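Local coordinates for protein NADPH-dependent aldehyde reductase YqhD (Escherichia coli, PDB 4QGS) that reduces a broad range of short-chain aldehydes to the corresponding alcohols with NADPH, using one catalytic zinc ion per subunit, at residues A206-V211 and A276-G281; D225-G230 and N264-A269; A297-A302 and R391-A396. All blocks are in the same frame, centred on the assembly; numbering follows the deposited sequence.

Interaction 1 of 3, residues A206-V211 and A276-G281; sequences AFVHTV and ATHMLG. With ZN (zinc ion), chain B.
His209 and His278 meet at the catalytic zinc of the all-helical C-terminal domain found in iron-containing alcohol dehydrogenases, each reaching the metal from its own helix. The two imidazoles stand nearly perpendicular, with planes at 85°, in an offset edge-to-face pair: the edge of His278 is turned to the face of His209, and the ring centroids are 4.3 Å apart. Their NE2 atoms come within 2.9 Å of each other without a hydrogen bond, because both donate their lone pairs to zinc. Histidine suits both places because its side chain carries an sp2 nitrogen lone pair well away from the backbone, so that two rings from helices with axes 10.5 Å apart converge on one metal. The hydrogen bond of His278 ND1 to Glu212, a second-shell residue, together with the NE2-zinc bond holds that ring's rotation. Beside the His278 ring, Val208 CG1, placed anti to the backbone N (chi1 175°), approaches His278 CE1 obliquely at 3.9 Å and also packs against Thr277 CG2 at 4.1 Å. Asp205 and His292 complete the protein ligands, and two waters also bind the metal, each 2.1 Å from the zinc, water 1 lying in the plane of the His209 ring at its edge.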
loop_
_atom_site.group_PDB
_atom_site.type_symbol
_atom_site.label_atom_id
_atom_site.label_comp_id
_atom_site.label_asym_id
_atom_site.label_seq_id
_atom_site.Cartn_x
_atom_site.Cartn_y
_atom_site.Cartn_z
ATOM N N ALA A 206 -4.539 3.759 3.761
ATOM C CA ALA A 206 -3.518 4.397 4.615
ATOM C C ALA A 206 -3.881 4.307 6.106
ATOM O O ALA A 206 -3.027 4.016 6.957
ATOM C CB ALA A 206 -3.317 5.854 4.204
ATOM N N PHE A 207 -5.149 4.547 6.417
ATOM C CA PHE A 207 -5.636 4.524 7.790
ATOM C C PHE A 207 -5.420 3.135 8.378
ATOM O O PHE A 207 -4.903 2.976 9.494
ATOM C CB PHE A 207 -7.122 4.919 7.823
ATOM C CG PHE A 207 -7.677 5.172 9.210
ATOM C CD1 PHE A 207 -7.834 6.467 9.684
ATOM C CD2 PHE A 207 -8.064 4.111 10.027
ATOM C CE1 PHE A 207 -8.374 6.711 10.944
ATOM C CE2 PHE A 207 -8.598 4.351 11.298
ATOM C CZ PHE A 207 -8.750 5.645 11.754
ATOM N N VAL A 208 -5.784 2.120 7.601
ATOM C CA VAL A 208 -5.689 0.752 8.092
ATOM C C VAL A 208 -4.239 0.290 8.169
ATOM O O VAL A 208 -3.868 -0.357 9.147
ATOM C CB VAL A 208 -6.522 -0.205 7.219
ATOM C CG1 VAL A 208 -6.311 -1.649 7.680
ATOM C CG2 VAL A 208 -7.991 0.186 7.317
ATOM N N HIS A 209 -3.400 0.644 7.189
ATOM C CA HIS A 209 -1.974 0.302 7.310
ATOM C C HIS A 209 -1.403 0.855 8.614
ATOM O O HIS A 209 -0.585 0.194 9.263
ATOM C CB HIS A 209 -1.161 0.812 6.115
ATOM C CG HIS A 209 -1.215 -0.096 4.925
ATOM N ND1 HIS A 209 -0.114 -0.780 4.455
ATOM C CD2 HIS A 209 -2.251 -0.453 4.124
ATOM C CE1 HIS A 209 -0.464 -1.504 3.405
ATOM N NE2 HIS A 209 -1.753 -1.325 3.184
ATOM N N THR A 210 -1.852 2.046 9.000
ATOM C CA THR A 210 -1.388 2.663 10.240
ATOM C C THR A 210 -1.866 1.862 11.455
ATOM O O THR A 210 -1.059 1.514 12.319
ATOM C CB THR A 210 -1.854 4.109 10.354
ATOM O OG1 THR A 210 -1.402 4.831 9.198
ATOM C CG2 THR A 210 -1.270 4.771 11.644
ATOM N N VAL A 211 -3.158 1.542 11.533
ATOM C CA VAL A 211 -3.627 0.845 12.747
ATOM C C VAL A 211 -3.188 -0.620 12.802
ATOM O O VAL A 211 -3.212 -1.229 13.875
ATOM C CB VAL A 211 -5.170 0.912 12.906
ATOM C CG1 VAL A 211 -5.645 2.361 13.019
ATOM C CG2 VAL A 211 -5.868 0.187 11.751
ATOM N N ALA A 276 -3.775 -8.944 10.336
ATOM C CA ALA A 276 -4.856 -9.923 10.166
ATOM C C ALA A 276 -6.016 -9.332 9.371
ATOM O O ALA A 276 -6.674 -10.043 8.602
ATOM C CB ALA A 276 -5.343 -10.428 11.514
ATOM N N THR A 277 -6.276 -8.039 9.559
ATOM C CA THR A 277 -7.334 -7.369 8.781
ATOM C C THR A 277 -7.011 -7.436 7.286
ATOM O O THR A 277 -7.883 -7.768 6.468
ATOM C CB THR A 277 -7.525 -5.904 9.225
ATOM O OG1 THR A 277 -8.081 -5.882 10.551
ATOM C CG2 THR A 277 -8.474 -5.139 8.264
ATOM N N HIS A 278 -5.757 -7.160 6.931
ATOM C CA HIS A 278 -5.304 -7.328 5.553
ATOM C C HIS A 278 -5.438 -8.774 5.052
ATOM O O HIS A 278 -5.919 -8.989 3.941
ATOM C CB HIS A 278 -3.848 -6.838 5.387
ATOM C CG HIS A 278 -3.747 -5.415 4.922
ATOM N ND1 HIS A 278 -4.019 -4.339 5.742
ATOM C CD2 HIS A 278 -3.452 -4.886 3.705
ATOM C CE1 HIS A 278 -3.886 -3.215 5.056
ATOM N NE2 HIS A 278 -3.536 -3.520 3.817
ATOM N N MET A 279 -5.028 -9.760 5.854
ATOM C CA MET A 279 -5.066 -11.144 5.394
ATOM C C MET A 279 -6.501 -11.618 5.166
ATOM O O MET A 279 -6.787 -12.284 4.156
ATOM C CB MET A 279 -4.349 -12.062 6.391
ATOM C CG MET A 279 -2.850 -11.751 6.523
ATOM S SD MET A 279 -1.957 -11.813 4.953
ATOM C CE MET A 279 -1.806 -10.074 4.578
ATOM N N LEU A 280 -7.403 -11.259 6.080
ATOM C CA LEU A 280 -8.825 -11.612 5.933
ATOM C C LEU A 280 -9.444 -10.867 4.761
ATOM O O LEU A 280 -10.207 -11.429 3.972
ATOM C CB LEU A 280 -9.608 -11.295 7.210
ATOM C CG LEU A 280 -9.355 -12.186 8.439
ATOM C CD1 LEU A 280 -10.333 -11.844 9.560
ATOM C CD2 LEU A 280 -9.480 -13.633 8.067
ATOM N N GLY A 281 -9.105 -9.588 4.650
ATOM C CA GLY A 281 -9.594 -8.777 3.556
ATOM C C GLY A 281 -9.180 -9.302 2.195
ATOM O O GLY A 281 -9.970 -9.242 1.235
HETATM ZN ZN ZN B . -3.268 -2.238 2.107
HETATM O O HOH W 1 -1.882 -3.604 1.328
HETATM O O HOH W 2 -2.407 -1.280 0.382
#

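Interaction 2 of 3, residues D225-G230 and N264-A269; sequences DRFAEG and NGLIGA
Ile267 pushes its CG2 methyl against the helix 225-230 where Phe227 leads into Ala228. This small bump fits the notch between Phe227 CB and Ala228 N, with Ile267 CG2 3.8 Å from each, so it meets backbone as well as side chain. Alanine suits that position: Ala228 CB stays 4.5 Å from Ile267 CG2, and the short side chain lets the loop come close, with the CA atoms of Ala228 and Ile267 only 5.9 Å apart. A chi1 of 53° puts Ile267 CG1 between the backbone N and the carbonyl carbon, which leaves CG2 anti to the carbonyl carbon, beside the backbone N, and this is the branch that meets the helix. Beside this buried point, Leu266 and Phe227 meet at a more exposed place. The leucine does not lie over the aromatic face; its CD2 methyl comes to the ring edge, in plane, 3.7 Å from Phe227 CE2. Leu266 CG also approaches Phe227 CD2, at 4.1 Å, so CD2 and the CG behind it lie along the CD2-CE2 side of the ring. The arrangement is a loop packed through apolar side chains onto helix 222-244, within the helical C-terminal domain of the iron-containing alcohol dehydrogenase family.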
loop_
_atom_site.group_PDB
_atom_site.type_symbol
_atom_site.label_atom_id
_atom_site.label_comp_id
_atom_site.label_asym_id
_atom_site.label_seq_id
_atom_site.Cartn_x
_atom_site.Cartn_y
_atom_site.Cartn_z
ATOM N N ASP A 225 4.045 5.493 18.613
ATOM C CA ASP A 225 2.651 5.771 18.945
ATOM C C ASP A 225 2.233 7.182 18.542
ATOM O O ASP A 225 1.189 7.363 17.910
ATOM C CB ASP A 225 2.377 5.572 20.440
ATOM C CG ASP A 225 2.281 4.102 20.841
ATOM O OD1 ASP A 225 2.040 3.226 19.970
ATOM O OD2 ASP A 225 2.431 3.824 22.054
ATOM N N ARG A 226 3.032 8.186 18.902
ATOM C CA ARG A 226 2.680 9.560 18.556
ATOM C C ARG A 226 2.614 9.751 17.040
ATOM O O ARG A 226 1.767 10.486 16.542
ATOM C CB ARG A 226 3.684 10.562 19.146
ATOM C CG ARG A 226 3.598 10.770 20.643
ATOM C CD ARG A 226 2.265 11.365 21.098
ATOM N NE ARG A 226 2.289 11.658 22.539
ATOM C CZ ARG A 226 1.283 12.197 23.221
ATOM N NH1 ARG A 226 0.161 12.554 22.594
ATOM N NH2 ARG A 226 1.413 12.405 24.535
ATOM N N PHE A 227 3.528 9.120 16.310
ATOM C CA PHE A 227 3.580 9.357 14.865
ATOM C C PHE A 227 2.382 8.684 14.197
ATOM O O PHE A 227 1.741 9.269 13.309
ATOM C CB PHE A 227 4.890 8.845 14.275
ATOM C CG PHE A 227 6.081 9.755 14.519
ATOM C CD1 PHE A 227 6.040 10.766 15.464
ATOM C CD2 PHE A 227 7.239 9.587 13.778
ATOM C CE1 PHE A 227 7.141 11.597 15.668
ATOM C CE2 PHE A 227 8.346 10.417 13.975
ATOM C CZ PHE A 227 8.288 11.420 14.916
ATOM N N ALA A 228 2.070 7.471 14.638
ATOM C CA ALA A 228 0.881 6.755 14.164
ATOM C C ALA A 228 -0.371 7.574 14.446
ATOM O O ALA A 228 -1.196 7.795 13.550
ATOM C CB ALA A 228 0.784 5.374 14.819
ATOM N N GLU A 229 -0.497 8.047 15.682
ATOM C CA GLU A 229 -1.611 8.905 16.079
ATOM C C GLU A 229 -1.705 10.149 15.190
ATOM O O GLU A 229 -2.799 10.536 14.749
ATOM C CB GLU A 229 -1.466 9.296 17.558
ATOM C CG GLU A 229 -1.849 8.163 18.479
ATOM C CD GLU A 229 -1.190 8.246 19.865
ATOM O OE1 GLU A 229 -0.657 9.316 20.213
ATOM O OE2 GLU A 229 -1.216 7.231 20.590
ATOM N N GLY A 230 -0.552 10.745 14.905
ATOM C CA GLY A 230 -0.472 11.919 14.051
ATOM C C GLY A 230 -0.969 11.661 12.641
ATOM O O GLY A 230 -1.681 12.490 12.056
ATOM N N ASN A 264 5.328 3.541 5.115
ATOM C CA ASN A 264 6.749 3.890 4.956
ATOM C C ASN A 264 7.823 3.205 5.862
ATOM O O ASN A 264 8.916 2.917 5.393
ATOM C CB ASN A 264 6.852 5.409 5.080
ATOM C CG ASN A 264 8.225 5.961 4.702
ATOM O OD1 ASN A 264 9.246 5.430 5.086
ATOM N ND2 ASN A 264 8.232 7.013 3.896
ATOM N N GLY A 265 7.551 2.953 7.138
ATOM C CA GLY A 265 8.496 2.199 7.963
ATOM C C GLY A 265 8.812 2.673 9.382
ATOM O O GLY A 265 9.007 1.850 10.293
ATOM N N LEU A 266 8.870 3.987 9.576
ATOM C CA LEU A 266 9.115 4.547 10.898
ATOM C C LEU A 266 8.061 4.089 11.918
ATOM O O LEU A 266 8.404 3.691 13.028
ATOM C CB LEU A 266 9.155 6.074 10.815
ATOM C CG LEU A 266 9.803 6.918 11.910
ATOM C CD1 LEU A 266 11.113 6.320 12.378
ATOM C CD2 LEU A 266 10.024 8.333 11.386
ATOM N N ILE A 267 6.778 4.108 11.560
ATOM C CA ILE A 267 5.770 3.799 12.572
ATOM C C ILE A 267 5.712 2.324 12.958
ATOM O O ILE A 267 5.172 1.984 14.009
ATOM C CB ILE A 267 4.369 4.247 12.129
ATOM C CG1 ILE A 267 4.040 3.674 10.754
ATOM C CG2 ILE A 267 4.294 5.770 12.110
ATOM C CD1 ILE A 267 2.565 3.740 10.436
ATOM N N GLY A 268 6.271 1.452 12.124
ATOM C CA GLY A 268 6.238 0.028 12.408
ATOM C C GLY A 268 7.528 -0.504 13.014
ATOM O O GLY A 268 7.577 -1.648 13.447
ATOM N N ALA A 269 8.570 0.324 13.033
ATOM C CA ALA A 269 9.876 -0.137 13.493
ATOM C C ALA A 269 9.858 -0.342 14.992
ATOM O O ALA A 269 9.658 0.604 15.752
ATOM C CB ALA A 269 10.970 0.856 13.098
#

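Interaction 3 of 3, residues A297-A302 and R391-A396; sequences AIVLPA and RRIYEA
The C-terminal helix 387-396 packs here across helix 292-306, whose first residue, His292, is a zinc ligand. The short segments cross at 114°, their axes 8.7 Å apart at closest approach, and Ala302 lies at the tight point. Ala302 CB sits between two parts of Ile393, 3.6 Å from the carbonyl O and 4.0 Å from CG2. A side chain of one carbon suits this place because the backbones converge, the CA atoms of Ala302 and Ile393 being 5.6 Å apart. One turn farther along, Ala396 CB touches the same Ala302 CB at 4.3 Å, a contact of two small methyls at the more exposed end. On the inner side, Val299 and Ile393 cross at about a right angle, with Val299 CG1 4.2 Å from Ile393 CG2. In Ile393 a chi1 of -66° sets CG1 anti to the carbonyl carbon and leaves CG2 anti to the backbone N; beta-branching thus lets CG2 serve both Val299 and Ala302. Leu280 of helix 276-288 touches both Val299 and Ile393, while Arg392 forms a salt bridge with Glu306. No hydrogen bond joins the two segments: this is apolar helix-helix packing within the helical C-terminal domain.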
loop_
_atom_site.group_PDB
_atom_site.type_symbol
_atom_site.label_atom_id
_atom_site.label_comp_id
_atom_site.label_asym_id
_atom_site.label_seq_id
_atom_site.Cartn_x
_atom_site.Cartn_y
_atom_site.Cartn_z
ATOM N N ALA A 297 -12.311 -2.008 5.240
ATOM C CA ALA A 297 -13.345 -1.274 5.953
ATOM C C ALA A 297 -14.368 -2.241 6.539
ATOM O O ALA A 297 -14.926 -1.999 7.610
ATOM C CB ALA A 297 -14.024 -0.282 5.031
ATOM N N ILE A 298 -14.604 -3.343 5.835
ATOM C CA ILE A 298 -15.499 -4.368 6.342
ATOM C C ILE A 298 -14.879 -5.113 7.533
ATOM O O ILE A 298 -15.492 -5.238 8.596
ATOM C CB ILE A 298 -15.863 -5.403 5.240
ATOM C CG1 ILE A 298 -16.697 -4.754 4.122
ATOM C CG2 ILE A 298 -16.604 -6.605 5.838
ATOM C CD1 ILE A 298 -16.692 -5.559 2.858
ATOM N N VAL A 299 -13.660 -5.608 7.353
ATOM C CA VAL A 299 -13.068 -6.495 8.359
ATOM C C VAL A 299 -12.622 -5.764 9.628
ATOM O O VAL A 299 -12.834 -6.275 10.735
ATOM C CB VAL A 299 -11.883 -7.271 7.769
ATOM C CG1 VAL A 299 -11.131 -8.059 8.850
ATOM C CG2 VAL A 299 -12.403 -8.218 6.671
ATOM N N LEU A 300 -12.007 -4.592 9.489
ATOM C CA LEU A 300 -11.389 -3.939 10.661
ATOM C C LEU A 300 -12.323 -3.796 11.873
ATOM O O LEU A 300 -11.949 -4.218 12.975
ATOM C CB LEU A 300 -10.841 -2.553 10.290
ATOM C CG LEU A 300 -10.024 -1.912 11.425
ATOM C CD1 LEU A 300 -8.678 -2.590 11.580
ATOM C CD2 LEU A 300 -9.853 -0.430 11.146
ATOM N N PRO A 301 -13.510 -3.183 11.704
ATOM C CA PRO A 301 -14.280 -2.970 12.933
ATOM C C PRO A 301 -14.774 -4.287 13.531
ATOM O O PRO A 301 -14.845 -4.394 14.753
ATOM C CB PRO A 301 -15.434 -2.076 12.487
ATOM C CG PRO A 301 -15.560 -2.312 10.993
ATOM C CD PRO A 301 -14.171 -2.586 10.521
ATOM N N ALA A 302 -15.087 -5.278 12.694
ATOM C CA ALA A 302 -15.471 -6.587 13.212
ATOM C C ALA A 302 -14.302 -7.246 13.942
ATOM O O ALA A 302 -14.477 -7.862 15.002
ATOM C CB ALA A 302 -15.978 -7.492 12.080
ATOM N N ARG A 391 -13.697 -17.086 11.292
ATOM C CA ARG A 391 -15.107 -17.345 11.050
ATOM C C ARG A 391 -15.984 -16.361 11.821
ATOM O O ARG A 391 -16.899 -15.783 11.259
ATOM C CB ARG A 391 -15.457 -18.778 11.444
ATOM C CG ARG A 391 -16.870 -19.195 11.040
ATOM C CD ARG A 391 -17.190 -20.572 11.594
ATOM N NE ARG A 391 -18.359 -21.147 10.920
ATOM C CZ ARG A 391 -19.016 -22.197 11.393
ATOM N NH1 ARG A 391 -18.616 -22.763 12.534
ATOM N NH2 ARG A 391 -20.065 -22.671 10.734
ATOM N N ARG A 392 -15.697 -16.160 13.107
ATOM C CA ARG A 392 -16.496 -15.241 13.909
ATOM C C ARG A 392 -16.396 -13.805 13.402
ATOM O O ARG A 392 -17.361 -13.043 13.459
ATOM C CB ARG A 392 -16.061 -15.292 15.378
ATOM C CG ARG A 392 -16.529 -16.535 16.106
ATOM C CD ARG A 392 -16.542 -16.314 17.616
ATOM N NE ARG A 392 -15.236 -15.904 18.109
ATOM C CZ ARG A 392 -14.296 -16.746 18.526
ATOM N NH1 ARG A 392 -14.522 -18.058 18.515
ATOM N NH2 ARG A 392 -13.134 -16.278 18.963
ATOM N N ILE A 393 -15.211 -13.434 12.933
ATOM C CA ILE A 393 -14.994 -12.090 12.420
ATOM C C ILE A 393 -15.778 -11.847 11.124
ATOM O O ILE A 393 -16.484 -10.847 11.017
ATOM C CB ILE A 393 -13.504 -11.822 12.198
ATOM C CG1 ILE A 393 -12.775 -11.814 13.543
ATOM C CG2 ILE A 393 -13.295 -10.462 11.488
ATOM C CD1 ILE A 393 -11.276 -11.805 13.394
ATOM N N TYR A 394 -15.668 -12.759 10.163
ATOM C CA TYR A 394 -16.451 -12.653 8.925
ATOM C C TYR A 394 -17.954 -12.636 9.226
ATOM O O TYR A 394 -18.719 -11.875 8.646
ATOM C CB TYR A 394 -16.149 -13.810 7.985
ATOM C CG TYR A 394 -14.856 -13.744 7.193
ATOM C CD1 TYR A 394 -14.465 -12.585 6.527
ATOM C CD2 TYR A 394 -14.047 -14.875 7.084
ATOM C CE1 TYR A 394 -13.277 -12.554 5.777
ATOM C CE2 TYR A 394 -12.872 -14.856 6.349
ATOM C CZ TYR A 394 -12.492 -13.695 5.696
ATOM O OH TYR A 394 -11.322 -13.717 4.971
ATOM N N GLU A 395 -18.373 -13.487 10.152
ATOM C CA GLU A 395 -19.785 -13.573 10.492
ATOM C C GLU A 395 -20.296 -12.249 11.072
ATOM O O GLU A 395 -21.371 -11.774 10.706
ATOM C CB GLU A 395 -20.014 -14.722 11.473
ATOM C CG GLU A 395 -21.445 -14.871 11.917
ATOM C CD GLU A 395 -22.374 -15.364 10.819
ATOM O OE1 GLU A 395 -23.573 -15.035 10.903
ATOM O OE2 GLU A 395 -21.930 -16.088 9.891
ATOM N N ALA A 396 -19.509 -11.646 11.960
ATOM C CA ALA A 396 -19.885 -10.378 12.570
ATOM C C ALA A 396 -19.866 -9.238 11.559
ATOM O O ALA A 396 -20.466 -8.201 11.779
ATOM C CB ALA A 396 -18.955 -10.054 13.734
#

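How the interactions relate
The three interactions belong to the helical part of the enzyme. Along the chain, interaction 2 is nested inside the loop closed by interaction 1, whereas interaction 3 follows both in series. Interaction 1 is the middle one: its centre is about 15 Å from that of interaction 2 and about 12 Å from that of interaction 3, which are themselves about 25 Å apart and do not touch. Thr210 meets Ala228 and Ile267, connecting the zinc-bearing helix 196-211 to interaction 2. On its other flank, helix 276-288 contacts interaction 3 through Thr277 and Leu280, including a probable hydrogen bond from Tyr394 OH to Leu280 O. The helices that carry His209, His278 and His292 are thus joined by direct contacts in the helical domain.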